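Local coordinates for protein GTP pyrophosphokinase YjbM (Bacillus subtilis, PDB 5DEC) that makes the alarmone (p)ppGpp by transferring pyrophosphate from ATP to GDP or GTP, working as an allosterically activated homotetramer in the bacterial stringent response, at residues V29-I34 / A81-M86; Q88-I93 / R189-M194; Q94-M99 / I147-L152; E98-R103 / Y126-L131. All blocks are in the same frame, centred on the assembly; numbering follows the deposited sequence.

Contact 1. Residues V29-I34 / A81-M86; sequences VKLKGI and AGLRIM
Leu31 of helix 11-38 meets Leu83 and Ile85 of strand 81-87 by methyl groups alone, a helix-on-sheet contact against the mixed sheet of the RelA/SpoT synthetase fold, a member of the nucleotidyltransferase superfamily. The backbones stay apart: even the nearest CA atoms, those of Leu31 and Ile85, are separated by 8.3 Å. A single atom does the touching from the helix. CD1 of Leu31 lies 3.8 Å from CD2 of Leu83, and the same CD1 of Leu31 is 3.9 Å from CD1 of Ile85.

The two approaches differ in direction. Leu31 runs at a slant across Leu83, but it meets Ile85 at about a right angle. Its torsions account for this reach: CG sits beside the backbone N (chi1 -62°) and CD1 continues the chain anti to CA (chi2 177°), which carries this methyl out from the helix. Leu83 and Ile85 are two residues apart in the strand and therefore present their side chains to the same face, whereas Arg84 between them, an ATP-binding residue, starts off away from the helix.

The segment 29-34 is part of the allosteric activator site shared between neighbouring subunits, and Leu31 is the residue of it that touches segment 81-86. Lys30 forms salt bridges with Asp105 and with Glu26 of the second subunit. Further apolar neighbours close round the trio, Leu27 and Val50 on Leu83 and Val96 on Ile85, while the remaining methyl of Leu31, CD2, packs against CD2 of Leu100 on helix 90-102.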
loop_
_atom_site.group_PDB
_atom_site.type_symbol
_atom_site.label_atom_id
_atom_site.label_comp_id
_atom_site.label_asym_id
_atom_site.label_seq_id
_atom_site.Cartn_x
_atom_site.Cartn_y
_atom_site.Cartn_z
ATOM N N VAL B 29 -1.166 8.719 6.346
ATOM C CA VAL B 29 -2.373 7.961 6.637
ATOM C C VAL B 29 -3.407 8.836 7.350
ATOM O O VAL B 29 -4.626 8.727 7.105
ATOM C CB VAL B 29 -2.058 6.709 7.493
ATOM C CG1 VAL B 29 -3.352 6.015 7.944
ATOM C CG2 VAL B 29 -1.219 5.782 6.695
ATOM N N LYS B 30 -2.917 9.692 8.244
ATOM C CA LYS B 30 -3.800 10.622 8.947
ATOM C C LYS B 30 -4.517 11.544 7.964
ATOM O O LYS B 30 -5.730 11.634 7.961
ATOM C CB LYS B 30 -3.006 11.445 9.964
ATOM C CG LYS B 30 -2.683 10.656 11.272
ATOM C CD LYS B 30 -1.620 11.370 12.091
ATOM C CE LYS B 30 -1.324 10.654 13.433
ATOM N NZ LYS B 30 -2.467 10.808 14.361
ATOM N N LEU B 31 -3.758 12.221 7.122
ATOM C CA LEU B 31 -4.356 13.217 6.222
ATOM C C LEU B 31 -5.251 12.592 5.141
ATOM O O LEU B 31 -6.273 13.183 4.727
ATOM C CB LEU B 31 -3.245 14.051 5.596
ATOM C CG LEU B 31 -2.414 14.850 6.598
ATOM C CD1 LEU B 31 -1.299 15.574 5.878
ATOM C CD2 LEU B 31 -3.290 15.829 7.352
ATOM N N LYS B 32 -4.893 11.391 4.693
ATOM C CA LYS B 32 -5.745 10.671 3.748
ATOM C C LYS B 32 -7.072 10.279 4.369
ATOM O O LYS B 32 -8.036 10.027 3.661
ATOM C CB LYS B 32 -5.036 9.412 3.215
ATOM C CG LYS B 32 -3.941 9.721 2.216
ATOM C CD LYS B 32 -3.097 8.493 1.857
ATOM C CE LYS B 32 -1.996 8.896 0.867
ATOM N NZ LYS B 32 -1.016 7.807 0.618
ATOM N N GLY B 33 -7.128 10.248 5.695
ATOM C CA GLY B 33 -8.366 9.948 6.397
ATOM C C GLY B 33 -9.411 11.043 6.271
ATOM O O GLY B 33 -10.598 10.805 6.467
ATOM N N ILE B 34 -8.964 12.258 5.978
ATOM C CA ILE B 34 -9.871 13.391 5.839
ATOM C C ILE B 34 -10.819 13.148 4.675
ATOM O O ILE B 34 -12.033 13.270 4.820
ATOM C CB ILE B 34 -9.092 14.706 5.631
ATOM C CG1 ILE B 34 -8.333 15.077 6.905
ATOM C CG2 ILE B 34 -10.040 15.841 5.218
ATOM C CD1 ILE B 34 -7.344 16.192 6.715
ATOM N N ALA B 81 11.402 16.558 5.867
ATOM C CA ALA B 81 10.163 15.816 5.675
ATOM C C ALA B 81 9.115 16.744 5.069
ATOM O O ALA B 81 8.953 17.887 5.525
ATOM C CB ALA B 81 9.675 15.250 6.988
ATOM N N GLY B 82 8.406 16.277 4.048
ATOM C CA GLY B 82 7.402 17.130 3.418
ATOM C C GLY B 82 6.161 16.380 2.977
ATOM O O GLY B 82 6.238 15.241 2.516
ATOM N N LEU B 83 5.001 17.018 3.108
ATOM C CA LEU B 83 3.788 16.468 2.521
ATOM C C LEU B 83 3.171 17.485 1.591
ATOM O O LEU B 83 3.416 18.692 1.711
ATOM C CB LEU B 83 2.763 16.046 3.573
ATOM C CG LEU B 83 3.073 14.661 4.145
ATOM C CD1 LEU B 83 3.982 14.797 5.355
ATOM C CD2 LEU B 83 1.822 13.885 4.458
ATOM N N ARG B 84 2.385 17.002 0.642
ATOM C CA ARG B 84 1.647 17.922 -0.212
ATOM C C ARG B 84 0.213 17.496 -0.235
ATOM O O ARG B 84 -0.094 16.311 -0.452
ATOM C CB ARG B 84 2.225 17.968 -1.620
ATOM C CG ARG B 84 3.673 18.423 -1.568
ATOM C CD ARG B 84 4.218 18.937 -2.870
ATOM N NE ARG B 84 5.554 19.475 -2.627
ATOM C CZ ARG B 84 6.531 19.502 -3.523
ATOM N NH1 ARG B 84 6.317 19.057 -4.754
ATOM N NH2 ARG B 84 7.714 20.011 -3.192
ATOM N N ILE B 85 -0.661 18.465 0.001
ATOM C CA ILE B 85 -2.087 18.206 -0.002
ATOM C C ILE B 85 -2.647 18.924 -1.230
ATOM O O ILE B 85 -2.488 20.135 -1.354
ATOM C CB ILE B 85 -2.767 18.726 1.286
ATOM C CG1 ILE B 85 -2.157 18.058 2.534
ATOM C CG2 ILE B 85 -4.254 18.475 1.224
ATOM C CD1 ILE B 85 -2.706 18.636 3.881
ATOM N N MET B 86 -3.290 18.177 -2.129
ATOM C CA MET B 86 -3.845 18.752 -3.361
ATOM C C MET B 86 -5.360 18.883 -3.231
ATOM O O MET B 86 -6.030 17.932 -2.835
ATOM C CB MET B 86 -3.506 17.881 -4.571
ATOM C CG MET B 86 -2.312 18.389 -5.365
ATOM S SD MET B 86 -0.802 18.497 -4.380
ATOM C CE MET B 86 -0.444 16.777 -4.095
#

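Contact 2. Residues Q88-I93 / R189-M194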
loop_
_atom_site.group_PDB
_atom_site.type_symbol
_atom_site.label_atom_id
_atom_site.label_comp_id
_atom_site.label_asym_id
_atom_site.label_seq_id
_atom_site.Cartn_x
_atom_site.Cartn_y
_atom_site.Cartn_z
ATOM N N GLN B 88 -9.170 20.419 -5.026
ATOM C CA GLN B 88 -9.859 20.746 -6.270
ATOM C C GLN B 88 -10.058 22.237 -6.463
ATOM O O GLN B 88 -9.825 22.763 -7.550
ATOM C CB GLN B 88 -11.203 20.047 -6.281
ATOM C CG GLN B 88 -11.810 19.842 -7.627
ATOM C CD GLN B 88 -12.845 18.745 -7.583
ATOM O OE1 GLN B 88 -13.852 18.863 -6.896
ATOM N NE2 GLN B 88 -12.585 17.654 -8.291
ATOM N N PHE B 89 -10.497 22.918 -5.410
ATOM C CA PHE B 89 -10.840 24.343 -5.497
ATOM C C PHE B 89 -9.978 25.200 -4.571
ATOM O O PHE B 89 -9.548 24.748 -3.501
ATOM C CB PHE B 89 -12.322 24.570 -5.152
ATOM C CG PHE B 89 -13.269 23.842 -6.050
ATOM C CD1 PHE B 89 -13.584 24.347 -7.304
ATOM C CD2 PHE B 89 -13.837 22.636 -5.655
ATOM C CE1 PHE B 89 -14.466 23.666 -8.143
ATOM C CE2 PHE B 89 -14.715 21.946 -6.494
ATOM C CZ PHE B 89 -15.028 22.459 -7.739
ATOM N N VAL B 90 -9.741 26.443 -4.976
ATOM C CA VAL B 90 -8.994 27.383 -4.158
ATOM C C VAL B 90 -9.593 27.521 -2.750
ATOM O O VAL B 90 -8.846 27.604 -1.764
ATOM C CB VAL B 90 -8.925 28.769 -4.844
ATOM C CG1 VAL B 90 -8.429 29.826 -3.885
ATOM C CG2 VAL B 90 -8.030 28.700 -6.069
ATOM N N ASP B 91 -10.925 27.512 -2.644
ATOM C CA ASP B 91 -11.570 27.672 -1.330
ATOM C C ASP B 91 -11.368 26.438 -0.438
ATOM O O ASP B 91 -11.489 26.515 0.786
ATOM C CB ASP B 91 -13.056 27.971 -1.484
ATOM C CG ASP B 91 -13.585 28.869 -0.374
ATOM O OD1 ASP B 91 -13.828 28.363 0.745
ATOM O OD2 ASP B 91 -13.730 30.089 -0.615
ATOM N N ASP B 92 -11.055 25.304 -1.050
ATOM C CA ASP B 92 -10.733 24.115 -0.275
ATOM C C ASP B 92 -9.487 24.322 0.562
ATOM O O ASP B 92 -9.326 23.681 1.596
ATOM C CB ASP B 92 -10.539 22.899 -1.176
ATOM C CG ASP B 92 -11.830 22.412 -1.767
ATOM O OD1 ASP B 92 -12.877 22.636 -1.118
ATOM O OD2 ASP B 92 -11.796 21.793 -2.860
ATOM N N ILE B 93 -8.598 25.202 0.111
ATOM C CA ILE B 93 -7.325 25.392 0.796
ATOM C C ILE B 93 -7.524 25.982 2.198
ATOM O O ILE B 93 -6.952 25.497 3.161
ATOM C CB ILE B 93 -6.386 26.264 -0.040
ATOM C CG1 ILE B 93 -6.010 25.492 -1.302
ATOM C CG2 ILE B 93 -5.117 26.611 0.732
ATOM C CD1 ILE B 93 -5.223 26.287 -2.283
ATOM N N ARG B 189 -5.976 31.313 -14.084
ATOM C CA ARG B 189 -7.296 31.565 -14.646
ATOM C C ARG B 189 -8.202 30.348 -14.583
ATOM O O ARG B 189 -9.397 30.483 -14.370
ATOM C CB ARG B 189 -7.222 32.030 -16.102
ATOM C CG ARG B 189 -6.818 33.498 -16.237
ATOM C CD ARG B 189 -6.953 33.945 -17.685
ATOM N NE ARG B 189 -5.904 33.371 -18.516
ATOM C CZ ARG B 189 -4.739 33.948 -18.783
ATOM N NH1 ARG B 189 -4.454 35.149 -18.299
ATOM N NH2 ARG B 189 -3.865 33.316 -19.555
ATOM N N LEU B 190 -7.636 29.164 -14.776
ATOM C CA LEU B 190 -8.422 27.950 -14.640
ATOM C C LEU B 190 -8.979 27.846 -13.228
ATOM O O LEU B 190 -10.154 27.533 -13.056
ATOM C CB LEU B 190 -7.580 26.714 -14.995
ATOM C CG LEU B 190 -8.206 25.342 -14.725
ATOM C CD1 LEU B 190 -9.534 25.220 -15.457
ATOM C CD2 LEU B 190 -7.253 24.239 -15.146
ATOM N N ASP B 191 -8.145 28.109 -12.222
ATOM C CA ASP B 191 -8.613 28.041 -10.837
ATOM C C ASP B 191 -9.730 29.062 -10.586
ATOM O O ASP B 191 -10.686 28.763 -9.882
ATOM C CB ASP B 191 -7.458 28.257 -9.852
ATOM C CG ASP B 191 -6.714 26.953 -9.533
ATOM O OD1 ASP B 191 -7.298 25.857 -9.735
ATOM O OD2 ASP B 191 -5.532 27.025 -9.114
ATOM N N GLU B 192 -9.620 30.251 -11.182
ATOM C CA GLU B 192 -10.655 31.275 -11.034
ATOM C C GLU B 192 -11.994 30.809 -11.602
ATOM O O GLU B 192 -13.029 30.966 -10.962
ATOM C CB GLU B 192 -10.245 32.583 -11.724
ATOM C CG GLU B 192 -9.075 33.306 -11.082
ATOM C CD GLU B 192 -8.553 34.473 -11.940
ATOM O OE1 GLU B 192 -9.239 34.873 -12.908
ATOM O OE2 GLU B 192 -7.450 34.984 -11.649
ATOM N N GLU B 193 -11.967 30.214 -12.794
ATOM C CA GLU B 193 -13.183 29.713 -13.427
ATOM C C GLU B 193 -13.781 28.584 -12.595
ATOM O O GLU B 193 -14.992 28.469 -12.468
ATOM C CB GLU B 193 -12.903 29.201 -14.850
ATOM C CG GLU B 193 -12.426 30.251 -15.833
ATOM C CD GLU B 193 -13.352 31.468 -15.909
ATOM O OE1 GLU B 193 -14.592 31.312 -15.807
ATOM O OE2 GLU B 193 -12.825 32.583 -16.088
ATOM N N MET B 194 -12.921 27.746 -12.032
ATOM C CA MET B 194 -13.368 26.675 -11.155
ATOM C C MET B 194 -14.032 27.255 -9.911
ATOM O O MET B 194 -15.086 26.775 -9.473
ATOM C CB MET B 194 -12.188 25.768 -10.754
ATOM C CG MET B 194 -11.712 24.832 -11.869
ATOM S SD MET B 194 -13.008 23.774 -12.531
ATOM C CE MET B 194 -12.118 22.754 -13.698
HETATM O O HOH W 1 -9.549 25.044 -8.976
HETATM O O HOH W 2 -10.913 26.989 -7.414
#
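Phe89 and Val90 meet Met194 and Asp191 in a largely buried, water-bridged contact between the start of helix 90-102 and the long C-terminal helix 174-202. The Phe89 ring approaches the helix backbone obliquely, with CE1 3.4 Å from the carbonyl O of Met194, while CD1 of Phe89 lies 4.0 Å from CB of Met194. Alongside, CG2 of Val90 touches CB of Asp191 at 3.9 Å, the two side chains slanting past one another. Two waters fill in the polar part. One donates to both Gln88 O and Asp191 OD1; the other accepts from Val90 N (2.8 Å) and donates to Asp191 O (3.0 Å).

The contact thus joins the turn after strand 81-87 of the RelA/SpoT synthetase fold to the last modelled helix. Within that turn, Phe89 N donates to Asp92 OD2 (3.1 Å, 151° at the hydrogen), reaching it from above the carboxylate plane. Cut back to alanine, Phe89 would probably leave a gap beside Met194 and Ile160 of the third subunit, against which both Phe89 and Met194 pack. Asp191 turns its other oxygen, OD2, to a salt bridge with Arg124 and a hydrogen bond with Thr151 OG1.

Contact 3. Residues Q94-M99 / I147-L152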
loop_
_atom_site.group_PDB
_atom_site.type_symbol
_atom_site.label_atom_id
_atom_site.label_comp_id
_atom_site.label_asym_id
_atom_site.label_seq_id
_atom_site.Cartn_x
_atom_site.Cartn_y
_atom_site.Cartn_z
ATOM N N GLN B 94 -8.386 26.986 2.312
ATOM C CA GLN B 94 -8.674 27.591 3.604
ATOM C C GLN B 94 -9.317 26.563 4.534
ATOM O O GLN B 94 -9.045 26.558 5.729
ATOM C CB GLN B 94 -9.581 28.821 3.432
ATOM C CG GLN B 94 -9.885 29.562 4.731
ATOM C CD GLN B 94 -8.642 30.109 5.411
ATOM O OE1 GLN B 94 -7.662 30.469 4.755
ATOM N NE2 GLN B 94 -8.672 30.163 6.741
ATOM N N ILE B 95 -10.157 25.694 3.978
ATOM C CA ILE B 95 -10.804 24.653 4.759
ATOM C C ILE B 95 -9.778 23.671 5.324
ATOM O O ILE B 95 -9.799 23.371 6.516
ATOM C CB ILE B 95 -11.850 23.894 3.907
ATOM C CG1 ILE B 95 -13.032 24.823 3.588
ATOM C CG2 ILE B 95 -12.340 22.653 4.632
ATOM C CD1 ILE B 95 -14.051 24.228 2.653
ATOM N N VAL B 96 -8.836 23.233 4.492
ATOM C CA VAL B 96 -7.811 22.296 4.942
ATOM C C VAL B 96 -6.914 22.961 5.983
ATOM O O VAL B 96 -6.584 22.356 7.022
ATOM C CB VAL B 96 -6.951 21.762 3.760
ATOM C CG1 VAL B 96 -5.793 20.922 4.274
ATOM C CG2 VAL B 96 -7.813 20.955 2.792
ATOM N N LYS B 97 -6.538 24.202 5.718
ATOM C CA LYS B 97 -5.748 24.985 6.665
ATOM C C LYS B 97 -6.382 24.982 8.050
ATOM O O LYS B 97 -5.710 24.762 9.060
ATOM C CB LYS B 97 -5.619 26.432 6.195
ATOM C CG LYS B 97 -4.546 26.707 5.172
ATOM C CD LYS B 97 -4.608 28.172 4.722
ATOM C CE LYS B 97 -4.622 29.120 5.910
ATOM N NZ LYS B 97 -4.672 30.549 5.478
ATOM N N GLU B 98 -7.678 25.263 8.092
ATOM C CA GLU B 98 -8.378 25.326 9.365
ATOM C C GLU B 98 -8.460 23.976 10.034
ATOM O O GLU B 98 -8.352 23.887 11.263
ATOM C CB GLU B 98 -9.763 25.942 9.166
ATOM C CG GLU B 98 -9.635 27.427 8.923
ATOM C CD GLU B 98 -10.931 28.100 8.505
ATOM O OE1 GLU B 98 -11.944 27.392 8.304
ATOM O OE2 GLU B 98 -10.930 29.348 8.403
ATOM N N MET B 99 -8.637 22.917 9.250
ATOM C CA MET B 99 -8.574 21.585 9.821
ATOM C C MET B 99 -7.214 21.331 10.462
ATOM O O MET B 99 -7.144 20.795 11.575
ATOM C CB MET B 99 -8.845 20.504 8.749
ATOM C CG MET B 99 -10.301 20.453 8.332
ATOM S SD MET B 99 -10.653 19.110 7.183
ATOM C CE MET B 99 -9.700 19.578 5.757
ATOM N N ILE B 147 4.223 21.058 5.383
ATOM C CA ILE B 147 3.006 20.645 4.696
ATOM C C ILE B 147 2.630 21.758 3.713
ATOM O O ILE B 147 2.431 22.896 4.123
ATOM C CB ILE B 147 1.825 20.424 5.648
ATOM C CG1 ILE B 147 2.160 19.401 6.738
ATOM C CG2 ILE B 147 0.580 19.986 4.841
ATOM C CD1 ILE B 147 1.013 19.149 7.695
ATOM N N GLN B 148 2.572 21.449 2.426
ATOM C CA GLN B 148 2.084 22.427 1.445
ATOM C C GLN B 148 0.670 22.085 1.009
ATOM O O GLN B 148 0.310 20.914 0.931
ATOM C CB GLN B 148 2.981 22.498 0.216
ATOM C CG GLN B 148 4.437 22.813 0.494
ATOM C CD GLN B 148 5.183 23.160 -0.789
ATOM O OE1 GLN B 148 4.579 23.614 -1.766
ATOM N NE2 GLN B 148 6.481 22.894 -0.812
ATOM N N ILE B 149 -0.148 23.110 0.771
ATOM C CA ILE B 149 -1.503 22.900 0.293
ATOM C C ILE B 149 -1.631 23.623 -1.068
ATOM O O ILE B 149 -1.301 24.795 -1.166
ATOM C CB ILE B 149 -2.530 23.429 1.292
ATOM C CG1 ILE B 149 -2.117 23.035 2.730
ATOM C CG2 ILE B 149 -3.959 22.924 0.942
ATOM C CD1 ILE B 149 -3.020 23.648 3.783
ATOM N N ARG B 150 -2.093 22.913 -2.092
ATOM C CA ARG B 150 -2.109 23.431 -3.461
ATOM C C ARG B 150 -3.355 22.995 -4.177
ATOM O O ARG B 150 -3.851 21.913 -3.913
ATOM C CB ARG B 150 -0.909 22.901 -4.262
ATOM C CG ARG B 150 0.463 23.187 -3.706
ATOM C CD ARG B 150 1.492 22.404 -4.500
ATOM N NE ARG B 150 2.853 22.850 -4.248
ATOM C CZ ARG B 150 3.918 22.346 -4.852
ATOM N NH1 ARG B 150 3.770 21.378 -5.747
ATOM N NH2 ARG B 150 5.123 22.827 -4.585
ATOM N N THR B 151 -3.845 23.789 -5.127
ATOM C CA THR B 151 -4.835 23.236 -6.044
ATOM C C THR B 151 -4.122 22.302 -7.002
ATOM O O THR B 151 -2.892 22.326 -7.100
ATOM C CB THR B 151 -5.604 24.307 -6.862
ATOM O OG1 THR B 151 -4.671 25.063 -7.642
ATOM C CG2 THR B 151 -6.371 25.266 -5.942
ATOM N N LEU B 152 -4.901 21.481 -7.698
ATOM C CA LEU B 152 -4.385 20.593 -8.722
ATOM C C LEU B 152 -3.584 21.362 -9.785
ATOM O O LEU B 152 -2.514 20.921 -10.210
ATOM C CB LEU B 152 -5.542 19.823 -9.378
ATOM C CG LEU B 152 -6.328 18.856 -8.469
ATOM C CD1 LEU B 152 -7.621 18.337 -9.129
ATOM C CD2 LEU B 152 -5.447 17.698 -8.050
#
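Ile149 of strand 139-151 presses its terminal methyl against two neighbouring residues of helix 90-102. CD1 of Ile149 lies 3.7 Å from CG of Lys97, and that same CD1 of Ile149 is 3.9 Å from CG1 of Val96. The orientations distinguish the two partners: Val96 and Ile149 lie alongside one another, pointing opposite ways, whereas the Lys97 chain passes at about a right angle. Ile149 is extended at chi2 (174°), which carries CD1 away from the strand. The backbones stay further apart, with 7.9 Å between CA of Ile149 and CA of Val96.

Lys97 touches by the aliphatic root of its chain, not by its charge. A bend at chi3 (51°) leads the amine away from the strand, where Lys97 NZ donates to Gln94 OE1 at 3.1 Å. The Gln94 amide is fixed from its other end, as NE2 of Gln94 donates to OE2 of Glu98 at 2.9 Å in a nearly straight bond (172°), with the acceptor in the amide plane. Were Lys97 an alanine, Ile149 CD1 would probably keep Val96 alone across this contact, and Gln94 OE1 would lose its ammonium donor.

The CB atoms of Gln148 and Arg150 lie on the other side of the strand from that of Ile149; Gln148 NE2 bonds to OE1 of Glu146, the presumed proton acceptor of the reaction. Thr151 N-caps helix 152-167 through OG1. In the mixed sheet of the RelA/SpoT synthetase fold, strand 139-151 runs between parallel strand 81-87 and antiparallel strand 126-136, with helix 90-102 lying over it, and Ile149 also packs on Cys87, Tyr126, Ile93 and Leu100.

Contact 4. Residues E98-R103 / Y126-L131; sequences EMLFAR and YHLVVL
Leu100 and Leu128 form the buried half of this contact, where the end of helix 90-102 lies over strand 126-136 in the mixed sheet of the RelA/SpoT synthetase fold. CD1 of Leu100 and CD2 of Leu128 are 3.9 Å apart, and the two chains cross obliquely. Leu128 holds its CG between backbone N and carbonyl carbon (chi1 58°), a crowded position that brings CD2 to the edge of the Tyr126 ring, in its plane, two residues back along the strand. Phe106 also packs on Leu100, so this side is enclosed by a loop and by helix 11-38 as well as by the sheet.

The other half is looser. Phe101 is solvent-exposed, and it reaches the strand with its ring edge alone, resting otherwise on Val108 and Gln111 of the outermost strand 107-113. In its partner Tyr126, CG anti to the backbone N (chi1 176°) extends the ring toward the helix, and the hydroxyl is hydrogen-bonded to Gln111 OE1. His127, a product-binding residue, lies between Tyr126 and Leu128 on the strand and does not reach the helix segment. At the Phe101 edge, Tyr126 OH sits near the ring plane, 3.6 Å from CE2 and 3.8 Å from CZ of Phe101.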
loop_
_atom_site.group_PDB
_atom_site.type_symbol
_atom_site.label_atom_id
_atom_site.label_comp_id
_atom_site.label_asym_id
_atom_site.label_seq_id
_atom_site.Cartn_x
_atom_site.Cartn_y
_atom_site.Cartn_z
ATOM N N GLU B 98 -7.678 25.263 8.092
ATOM C CA GLU B 98 -8.378 25.326 9.365
ATOM C C GLU B 98 -8.460 23.976 10.034
ATOM O O GLU B 98 -8.352 23.887 11.263
ATOM C CB GLU B 98 -9.763 25.942 9.166
ATOM C CG GLU B 98 -9.635 27.427 8.923
ATOM C CD GLU B 98 -10.931 28.100 8.505
ATOM O OE1 GLU B 98 -11.944 27.392 8.304
ATOM O OE2 GLU B 98 -10.930 29.348 8.403
ATOM N N MET B 99 -8.637 22.917 9.250
ATOM C CA MET B 99 -8.574 21.585 9.821
ATOM C C MET B 99 -7.214 21.331 10.462
ATOM O O MET B 99 -7.144 20.795 11.575
ATOM C CB MET B 99 -8.845 20.504 8.749
ATOM C CG MET B 99 -10.301 20.453 8.332
ATOM S SD MET B 99 -10.653 19.110 7.183
ATOM C CE MET B 99 -9.700 19.578 5.757
ATOM N N LEU B 100 -6.137 21.711 9.775
ATOM C CA LEU B 100 -4.793 21.414 10.285
ATOM C C LEU B 100 -4.511 22.206 11.563
ATOM O O LEU B 100 -3.897 21.697 12.497
ATOM C CB LEU B 100 -3.719 21.718 9.234
ATOM C CG LEU B 100 -3.789 20.843 7.962
ATOM C CD1 LEU B 100 -2.714 21.221 6.982
ATOM C CD2 LEU B 100 -3.622 19.390 8.318
ATOM N N PHE B 101 -4.965 23.451 11.596
ATOM C CA PHE B 101 -4.759 24.283 12.777
ATOM C C PHE B 101 -5.485 23.731 14.011
ATOM O O PHE B 101 -5.048 23.948 15.142
ATOM C CB PHE B 101 -5.202 25.713 12.477
ATOM C CG PHE B 101 -4.125 26.549 11.831
ATOM C CD1 PHE B 101 -3.078 27.051 12.588
ATOM C CD2 PHE B 101 -4.156 26.833 10.486
ATOM C CE1 PHE B 101 -2.082 27.820 12.008
ATOM C CE2 PHE B 101 -3.164 27.604 9.895
ATOM C CZ PHE B 101 -2.126 28.095 10.657
ATOM N N ALA B 102 -6.566 22.990 13.791
ATOM C CA ALA B 102 -7.368 22.431 14.885
ATOM C C ALA B 102 -6.887 21.067 15.392
ATOM O O ALA B 102 -7.321 20.604 16.445
ATOM C CB ALA B 102 -8.822 22.320 14.447
ATOM N N ARG B 103 -6.011 20.405 14.645
ATOM C CA ARG B 103 -5.591 19.074 15.058
ATOM C C ARG B 103 -4.725 19.145 16.316
ATOM O O ARG B 103 -3.889 20.036 16.469
ATOM C CB ARG B 103 -4.833 18.371 13.919
ATOM C CG ARG B 103 -5.722 17.939 12.747
ATOM C CD ARG B 103 -4.903 17.157 11.715
ATOM N NE ARG B 103 -4.540 15.834 12.219
ATOM C CZ ARG B 103 -5.209 14.725 11.931
ATOM N NH1 ARG B 103 -6.259 14.775 11.121
ATOM N NH2 ARG B 103 -4.800 13.561 12.414
ATOM N N TYR B 126 0.339 27.215 -0.581
ATOM C CA TYR B 126 0.337 27.590 0.827
ATOM C C TYR B 126 1.242 26.654 1.621
ATOM O O TYR B 126 1.126 25.437 1.496
ATOM C CB TYR B 126 -1.071 27.551 1.394
ATOM C CG TYR B 126 -1.126 27.842 2.872
ATOM C CD1 TYR B 126 -1.184 29.146 3.339
ATOM C CD2 TYR B 126 -1.119 26.804 3.806
ATOM C CE1 TYR B 126 -1.241 29.413 4.693
ATOM C CE2 TYR B 126 -1.170 27.064 5.158
ATOM C CZ TYR B 126 -1.233 28.370 5.594
ATOM O OH TYR B 126 -1.295 28.631 6.941
ATOM N N HIS B 127 2.113 27.209 2.459
ATOM C CA HIS B 127 3.004 26.381 3.257
ATOM C C HIS B 127 2.709 26.503 4.740
ATOM O O HIS B 127 2.434 27.596 5.250
ATOM C CB HIS B 127 4.475 26.759 3.037
ATOM C CG HIS B 127 4.961 26.590 1.638
ATOM N ND1 HIS B 127 6.300 26.508 1.323
ATOM C CD2 HIS B 127 4.296 26.459 0.458
ATOM C CE1 HIS B 127 6.442 26.358 0.020
ATOM N NE2 HIS B 127 5.235 26.324 -0.527
ATOM N N LEU B 128 2.771 25.376 5.440
ATOM C CA LEU B 128 2.913 25.451 6.886
ATOM C C LEU B 128 3.908 24.403 7.372
ATOM O O LEU B 128 4.222 23.448 6.668
ATOM C CB LEU B 128 1.569 25.319 7.588
ATOM C CG LEU B 128 0.680 24.107 7.405
ATOM C CD1 LEU B 128 1.005 23.052 8.424
ATOM C CD2 LEU B 128 -0.744 24.569 7.591
ATOM N N VAL B 129 4.416 24.602 8.576
ATOM C CA VAL B 129 5.386 23.689 9.147
ATOM C C VAL B 129 4.836 23.215 10.477
ATOM O O VAL B 129 4.435 24.036 11.287
ATOM C CB VAL B 129 6.745 24.369 9.376
ATOM C CG1 VAL B 129 7.709 23.384 9.998
ATOM C CG2 VAL B 129 7.301 24.934 8.055
ATOM N N VAL B 130 4.812 21.906 10.708
ATOM C CA VAL B 130 4.312 21.392 11.977
ATOM C C VAL B 130 5.420 20.717 12.760
ATOM O O VAL B 130 6.404 20.230 12.188
ATOM C CB VAL B 130 3.155 20.355 11.798
ATOM C CG1 VAL B 130 2.001 20.930 10.990
ATOM C CG2 VAL B 130 3.662 19.080 11.148
ATOM N N LEU B 131 5.251 20.681 14.076
ATOM C CA LEU B 131 6.157 19.930 14.917
ATOM C C LEU B 131 5.442 18.643 15.333
ATOM O O LEU B 131 4.458 18.683 16.079
ATOM C CB LEU B 131 6.575 20.769 16.129
ATOM C CG LEU B 131 7.739 20.233 16.965
ATOM C CD1 LEU B 131 8.995 20.184 16.116
ATOM C CD2 LEU B 131 7.965 21.106 18.222
#

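Overall arrangement
Contacts 2, 3 and 4 follow one another down helix 90-102, from its first turn to its last, and contact 1 precedes them in the chain. Contacts 3 and 4 start from overlapping stretches and are nested inside the loop closed by contact 2. Contacts 1, 3 and 4 lie close together, their centres 8 to 11 Å apart, on adjacent strands 81-87, 139-151 and 126-136, which are joined by backbone hydrogen bonds such as Ile85 N to Gln148 O. Contact 2 lies 17 Å from the chain centre, against 9 to 11 Å for the others, yet touches contact 3. Helices 11-38 and 90-102 both pack on this sheet; contacts 1 and 4 each touch the second subunit, and contact 2 the third.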